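Local coordinates for protein cytochrome P450 CYP260B1 (Sorangium cellulosum, PDB 5HIW) that belongs to the cytochrome P450 superfamily and holds a haem, protoporphyrin IX containing iron, within a largely helical fold, at residues T57-Y63 with I278-R284. Numbering follows the deposited sequence. Where two conformers were deposited one is given.
Sequences TFSTRTY and IVRFVER. With HEM (protoporphyrin IX containing Fe), chain B.
The short edge strand 58-59 pairs antiparallel with strand 277-282 of the mixed sheet, and beyond the pairing Y63 and R280 converge on one haem propionate. S59 and F281 form the hydrogen-bonded pair, S59 N reaching F281 O at 2.9 Å and F281 N returning to S59 O; E283 N extends the ladder to T57 O. On the face of S59 and F281, E283 OE2 takes S59 OG on its anti lone pair (2.7 Å) and R61 NE from the syn side (2.9 Å), while R61 NH2 meets E283 OE1, a side-on salt bridge. S59 OG also accepts from R61 N, closing an ST turn. The extended start of the R61 chain, CG anti to the backbone N (chi1 -179°), lays CD over the centre of the F281 ring, 3.6 Å from its centroid, and the bend at chi3 then turns NE to E283. As is common in P450s, an arginine of this sheet holds a haem propionate: R280 NH1 and NH2 run nearly straight to HEM O1A and O2A, at 2.7 and 2.8 Å, and Y63 OH adds a second bond to O2A. T60 CG2 covers one face of the R280 guanidinium, whose rotation is further fixed by NH2 bonding V279 O and by a water linking NE to F58 O.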
ATOM      1  N   THR A  57     -13.823  -6.986  19.224  1.00 30.25           N
ATOM      2  CA  THR A  57     -14.031  -8.386  18.873  1.00 30.22           C
ATOM      3  C   THR A  57     -12.990  -8.834  17.833  1.00 31.36           C
ATOM      4  O   THR A  57     -12.491  -9.940  17.895  1.00 30.65           O
ATOM      5  CB  THR A  57     -15.414  -8.580  18.265  1.00 32.03           C
ATOM      6  OG1 THR A  57     -16.408  -8.029  19.136  1.00 38.12           O
ATOM      7  CG2 THR A  57     -15.667 -10.062  17.992  1.00 31.58           C
ATOM      8  N   PHE A  58     -12.673  -7.955  16.869  1.00 30.44           N
ATOM      9  CA  PHE A  58     -11.772  -8.331  15.776  1.00 27.60           C
ATOM     10  C   PHE A  58     -10.494  -7.494  15.908  1.00 26.73           C
ATOM     11  O   PHE A  58     -10.469  -6.343  15.510  1.00 23.96           O
ATOM     12  CB  PHE A  58     -12.499  -8.121  14.441  1.00 27.99           C
ATOM     13  CG  PHE A  58     -13.827  -8.867  14.330  1.00 26.39           C
ATOM     14  CD1 PHE A  58     -13.872 -10.252  14.093  1.00 30.08           C
ATOM     15  CD2 PHE A  58     -15.018  -8.185  14.398  1.00 28.88           C
ATOM     16  CE1 PHE A  58     -15.110 -10.909  13.941  1.00 31.53           C
ATOM     17  CE2 PHE A  58     -16.262  -8.847  14.274  1.00 27.45           C
ATOM     18  CZ  PHE A  58     -16.287 -10.214  14.033  1.00 28.18           C
ATOM     19  N   SER A  59      -9.502  -8.014  16.611  1.00 24.75           N
ATOM     20  CA  SER A  59      -8.310  -7.220  16.889  1.00 25.74           C
ATOM     21  C   SER A  59      -7.214  -7.345  15.842  1.00 24.50           C
ATOM     22  O   SER A  59      -7.290  -8.129  14.883  1.00 27.77           O
ATOM     23  CB  SER A  59      -7.731  -7.623  18.242  1.00 25.13           C
ATOM     24  OG  SER A  59      -7.214  -8.912  18.159  1.00 23.77           O
ATOM     25  N   THR A  60      -6.112  -6.677  16.099  1.00 22.17           N
ATOM     26  CA  THR A  60      -4.921  -6.786  15.278  1.00 23.40           C
ATOM     27  C   THR A  60      -3.841  -7.665  15.939  1.00 23.74           C
ATOM     28  O   THR A  60      -2.649  -7.527  15.687  1.00 27.65           O
ATOM     29  CB  THR A  60      -4.410  -5.381  14.886  1.00 24.76           C
ATOM     30  OG1 THR A  60      -4.307  -4.533  16.032  1.00 23.68           O
ATOM     31  CG2 THR A  60      -5.319  -4.752  13.842  1.00 22.83           C
ATOM     32  N   ARG A  61      -4.265  -8.539  16.831  1.00 23.68           N
ATOM     33  CA  ARG A  61      -3.306  -9.346  17.613  1.00 25.64           C
ATOM     34  C   ARG A  61      -2.323 -10.112  16.730  1.00 24.21           C
ATOM     35  O   ARG A  61      -1.144 -10.229  17.074  1.00 27.14           O
ATOM     36  CB  ARG A  61      -4.102 -10.338  18.510  1.00 30.05           C
ATOM     37  CG  ARG A  61      -3.223 -11.231  19.410  1.00 33.07           C
ATOM     38  CD  ARG A  61      -4.029 -12.338  20.012  1.00 32.02           C
ATOM     39  NE  ARG A  61      -4.929 -11.805  20.987  1.00 36.08           N
ATOM     40  CZ  ARG A  61      -4.605 -11.608  22.271  1.00 36.84           C
ATOM     41  NH1 ARG A  61      -3.386 -11.879  22.725  1.00 37.09           N
ATOM     42  NH2 ARG A  61      -5.503 -11.116  23.092  1.00 33.66           N
ATOM     43  N   THR A  62      -2.786 -10.552  15.553  1.00 28.34           N
ATOM     44  CA  THR A  62      -1.947 -11.387  14.666  1.00 34.90           C
ATOM     45  C   THR A  62      -0.754 -10.635  14.163  1.00 33.87           C
ATOM     46  O   THR A  62       0.281 -11.235  13.888  1.00 27.65           O
ATOM     47  CB  THR A  62      -2.686 -11.968  13.449  1.00 38.19           C
ATOM     48  OG1 THR A  62      -3.102 -10.909  12.605  1.00 49.27           O
ATOM     49  CG2 THR A  62      -3.876 -12.796  13.832  1.00 35.31           C
ATOM     50  N   TYR A  63      -0.835  -9.303  14.133  1.00 29.63           N
ATOM     51  CA  TYR A  63       0.285  -8.480  13.666  0.50 28.09           C
ATOM     52  C   TYR A  63       1.347  -8.324  14.733  1.00 29.16           C
ATOM     53  O   TYR A  63       2.424  -7.874  14.419  1.00 26.97           O
ATOM     54  CB  TYR A  63      -0.114  -7.024  13.384  0.50 29.04           C
ATOM     55  CG  TYR A  63      -0.765  -6.629  12.073  0.50 28.78           C
ATOM     56  CD1 TYR A  63      -0.020  -6.486  10.886  0.50 26.91           C
ATOM     57  CD2 TYR A  63      -2.096  -6.221  12.054  0.50 29.13           C
ATOM     58  CE1 TYR A  63      -0.637  -6.063   9.697  0.50 28.91           C
ATOM     59  CE2 TYR A  63      -2.707  -5.770  10.887  0.50 27.37           C
ATOM     60  CZ  TYR A  63      -1.989  -5.695   9.710  0.50 27.06           C
ATOM     61  OH  TYR A  63      -2.641  -5.217   8.584  0.50 21.49           O
ATOM     62  N   ILE A 278      -6.546  -7.795   4.445  1.00 17.66           N
ATOM     63  CA  ILE A 278      -5.927  -7.634   5.726  1.00 20.06           C
ATOM     64  C   ILE A 278      -6.525  -8.657   6.669  1.00 22.78           C
ATOM     65  O   ILE A 278      -7.621  -9.237   6.404  1.00 20.69           O
ATOM     66  CB  ILE A 278      -6.112  -6.230   6.326  1.00 20.37           C
ATOM     67  CG1 ILE A 278      -7.547  -5.832   6.246  1.00 22.32           C
ATOM     68  CG2 ILE A 278      -5.186  -5.240   5.657  1.00 20.57           C
ATOM     69  CD1 ILE A 278      -7.822  -4.427   6.713  1.00 22.90           C
ATOM     70  N   VAL A 279      -5.837  -8.836   7.790  1.00 20.86           N
ATOM     71  CA  VAL A 279      -6.145  -9.899   8.663  1.00 23.10           C
ATOM     72  C   VAL A 279      -6.581  -9.357  10.057  1.00 24.23           C
ATOM     73  O   VAL A 279      -6.096  -8.312  10.496  1.00 20.77           O
ATOM     74  CB  VAL A 279      -4.892 -10.773   8.832  1.00 26.76           C
ATOM     75  CG1 VAL A 279      -5.173 -11.814   9.874  1.00 30.29           C
ATOM     76  CG2 VAL A 279      -4.491 -11.385   7.465  1.00 28.95           C
ATOM     77  N   ARG A 280      -7.551 -10.040  10.671  1.00 22.89           N
ATOM     78  CA  ARG A 280      -8.003  -9.812  12.078  1.00 21.39           C
ATOM     79  C   ARG A 280      -8.018 -11.116  12.897  1.00 25.61           C
ATOM     80  O   ARG A 280      -8.033 -12.225  12.318  1.00 25.87           O
ATOM     81  CB  ARG A 280      -9.384  -9.184  12.052  1.00 23.00           C
ATOM     82  CG  ARG A 280      -9.458  -7.786  11.378  1.00 22.11           C
ATOM     83  CD  ARG A 280      -8.797  -6.769  12.304  1.00 20.62           C
ATOM     84  NE  ARG A 280      -8.831  -5.373  11.916  1.00 19.86           N
ATOM     85  CZ  ARG A 280      -7.923  -4.746  11.143  1.00 19.43           C
ATOM     86  NH1 ARG A 280      -8.051  -3.463  10.896  1.00 18.27           N
ATOM     87  NH2 ARG A 280      -6.948  -5.433  10.568  1.00 20.43           N
ATOM     88  N   PHE A 281      -7.990 -10.944  14.214  1.00 27.38           N
ATOM     89  CA  PHE A 281      -7.931 -12.014  15.232  1.00 26.49           C
ATOM     90  C   PHE A 281      -9.255 -11.981  15.965  1.00 27.79           C
ATOM     91  O   PHE A 281      -9.698 -10.921  16.399  1.00 25.15           O
ATOM     92  CB  PHE A 281      -6.787 -11.816  16.189  1.00 28.95           C
ATOM     93  CG  PHE A 281      -6.728 -12.905  17.261  1.00 33.63           C
ATOM     94  CD1 PHE A 281      -7.501 -12.790  18.425  1.00 32.48           C
ATOM     95  CD2 PHE A 281      -6.024 -14.087  17.035  1.00 33.00           C
ATOM     96  CE1 PHE A 281      -7.522 -13.797  19.386  1.00 32.92           C
ATOM     97  CE2 PHE A 281      -6.008 -15.094  18.018  1.00 38.14           C
ATOM     98  CZ  PHE A 281      -6.771 -14.952  19.173  1.00 33.13           C
ATOM     99  N   VAL A 282      -9.946 -13.141  16.035  1.00 31.86           N
ATOM    100  CA  VAL A 282     -11.303 -13.155  16.609  1.00 29.99           C
ATOM    101  C   VAL A 282     -11.163 -13.391  18.108  1.00 30.73           C
ATOM    102  O   VAL A 282     -10.777 -14.477  18.514  1.00 32.27           O
ATOM    103  CB  VAL A 282     -12.156 -14.230  15.966  1.00 34.64           C
ATOM    104  CG1 VAL A 282     -13.523 -14.207  16.518  1.00 31.01           C
ATOM    105  CG2 VAL A 282     -12.230 -13.999  14.478  1.00 32.34           C
ATOM    106  N   GLU A 283     -11.399 -12.341  18.890  1.00 32.06           N
ATOM    107  CA  GLU A 283     -11.094 -12.330  20.318  1.00 34.35           C
ATOM    108  C   GLU A 283     -12.186 -13.075  21.111  1.00 34.67           C
ATOM    109  O   GLU A 283     -11.916 -13.646  22.126  1.00 34.99           O
ATOM    110  CB  GLU A 283     -10.956 -10.877  20.805  1.00 37.20           C
ATOM    111  CG  GLU A 283      -9.703 -10.128  20.310  1.00 33.99           C
ATOM    112  CD  GLU A 283      -8.409 -10.591  20.929  1.00 36.48           C
ATOM    113  OE1 GLU A 283      -8.538 -11.329  21.916  1.00 36.60           O
ATOM    114  OE2 GLU A 283      -7.256 -10.229  20.481  1.00 26.89           O
ATOM    115  N   ARG A 284     -13.397 -13.042  20.618  1.00 34.24           N
ATOM    116  CA  ARG A 284     -14.526 -13.769  21.213  0.50 39.90           C
ATOM    117  C   ARG A 284     -15.418 -14.323  20.103  1.00 41.57           C
ATOM    118  O   ARG A 284     -15.583 -13.709  19.056  1.00 43.99           O
ATOM    119  CB  ARG A 284     -15.332 -12.871  22.169  0.50 37.86           C
ATOM    120  CG  ARG A 284     -16.550 -12.171  21.556  0.50 38.57           C
ATOM    121  CD  ARG A 284     -17.105 -11.136  22.513  0.50 38.55           C
ATOM    122  NE  ARG A 284     -17.866 -10.119  21.813  0.50 39.78           N
ATOM    123  CZ  ARG A 284     -18.414  -9.062  22.395  0.50 40.24           C
ATOM    124  NH1 ARG A 284     -18.267  -8.863  23.708  0.50 40.82           N
ATOM    125  NH2 ARG A 284     -19.103  -8.199  21.664  0.50 41.51           N
TER
HETATM  126  CHA HEM B 401      -2.414   0.947   7.617  1.00 15.08           C
HETATM  127  CHB HEM B 401      -2.804   0.217   2.826  1.00 15.47           C
HETATM  128  CHC HEM B 401       0.629   3.479   2.048  1.00 14.32           C
HETATM  129  CHD HEM B 401       1.602   3.413   6.739  1.00 14.41           C
HETATM  130  C1A HEM B 401      -2.874   0.514   6.406  1.00 15.35           C
HETATM  131  C2A HEM B 401      -3.953  -0.386   6.195  1.00 15.83           C
HETATM  132  C3A HEM B 401      -4.090  -0.563   4.843  1.00 15.39           C
HETATM  133  C4A HEM B 401      -3.009   0.141   4.220  1.00 15.23           C
HETATM  134  CMA HEM B 401      -5.124  -1.474   4.149  1.00 15.82           C
HETATM  135  CAA HEM B 401      -4.893  -0.927   7.267  1.00 17.82           C
HETATM  136  CBA HEM B 401      -4.231  -2.110   7.991  1.00 19.86           C
HETATM  137  CGA HEM B 401      -5.183  -2.849   8.866  1.00 21.04           C
HETATM  138  O1A HEM B 401      -6.301  -2.322   9.179  1.00 19.09           O
HETATM  139  O2A HEM B 401      -4.963  -4.057   9.129  1.00 20.17           O
HETATM  140  C1B HEM B 401      -1.892   0.982   2.206  1.00 15.54           C
HETATM  141  C2B HEM B 401      -1.849   1.120   0.776  1.00 15.48           C
HETATM  142  C3B HEM B 401      -0.870   2.072   0.565  1.00 16.04           C
HETATM  143  C4B HEM B 401      -0.310   2.470   1.859  1.00 14.57           C
HETATM  144  CMB HEM B 401      -2.624   0.382  -0.329  1.00 18.58           C
HETATM  145  CAB HEM B 401      -0.480   2.457  -0.769  1.00 16.21           C
HETATM  146  CBB HEM B 401       0.573   3.078  -1.183  1.00 20.82           C
HETATM  147  C1C HEM B 401       1.209   3.764   3.284  1.00 14.47           C
HETATM  148  C2C HEM B 401       2.263   4.722   3.427  1.00 13.96           C
HETATM  149  C3C HEM B 401       2.538   4.687   4.767  1.00 15.63           C
HETATM  150  C4C HEM B 401       1.712   3.708   5.397  1.00 16.82           C
HETATM  151  CMC HEM B 401       2.802   5.480   2.238  1.00 13.42           C
HETATM  152  CAC HEM B 401       3.529   5.490   5.508  1.00 18.30           C
HETATM  153  CBC HEM B 401       3.869   6.700   5.090  1.00 22.02           C
HETATM  154  C1D HEM B 401       0.546   2.723   7.321  1.00 16.05           C
HETATM  155  C2D HEM B 401       0.488   2.595   8.802  1.00 16.38           C
HETATM  156  C3D HEM B 401      -0.618   1.906   9.056  1.00 17.25           C
HETATM  157  C4D HEM B 401      -1.237   1.651   7.746  1.00 15.92           C
HETATM  158  CMD HEM B 401       1.514   3.056   9.818  1.00 15.56           C
HETATM  159  CAD HEM B 401      -1.218   1.545  10.425  1.00 16.95           C
HETATM  160  CBD HEM B 401      -2.206   2.632  10.804  1.00 18.34           C
HETATM  161  CGD HEM B 401      -2.850   2.402  12.178  1.00 20.70           C
HETATM  162  O1D HEM B 401      -2.901   1.255  12.720  1.00 20.18           O
HETATM  163  O2D HEM B 401      -3.376   3.374  12.817  1.00 21.84           O
HETATM  164  NA  HEM B 401      -2.322   0.841   5.149  1.00 14.70           N
HETATM  165  NB  HEM B 401      -1.066   1.887   2.783  1.00 15.11           N
HETATM  166  NC  HEM B 401       0.844   3.218   4.434  1.00 14.26           N
HETATM  167  ND  HEM B 401      -0.509   2.116   6.724  1.00 14.83           N
HETATM  168 FE   HEM B 401      -0.801   2.033   4.806  1.00 15.68          FE
HETATM  169  O   HOH W   1     -11.553  -4.978  13.171  1.00 21.81           O
HETATM  170  O   HOH W   2      -4.166  -8.414  12.570  1.00 40.83           O
HETATM  171  O   HOH W   3       0.572   0.195   4.753  1.00 18.48           O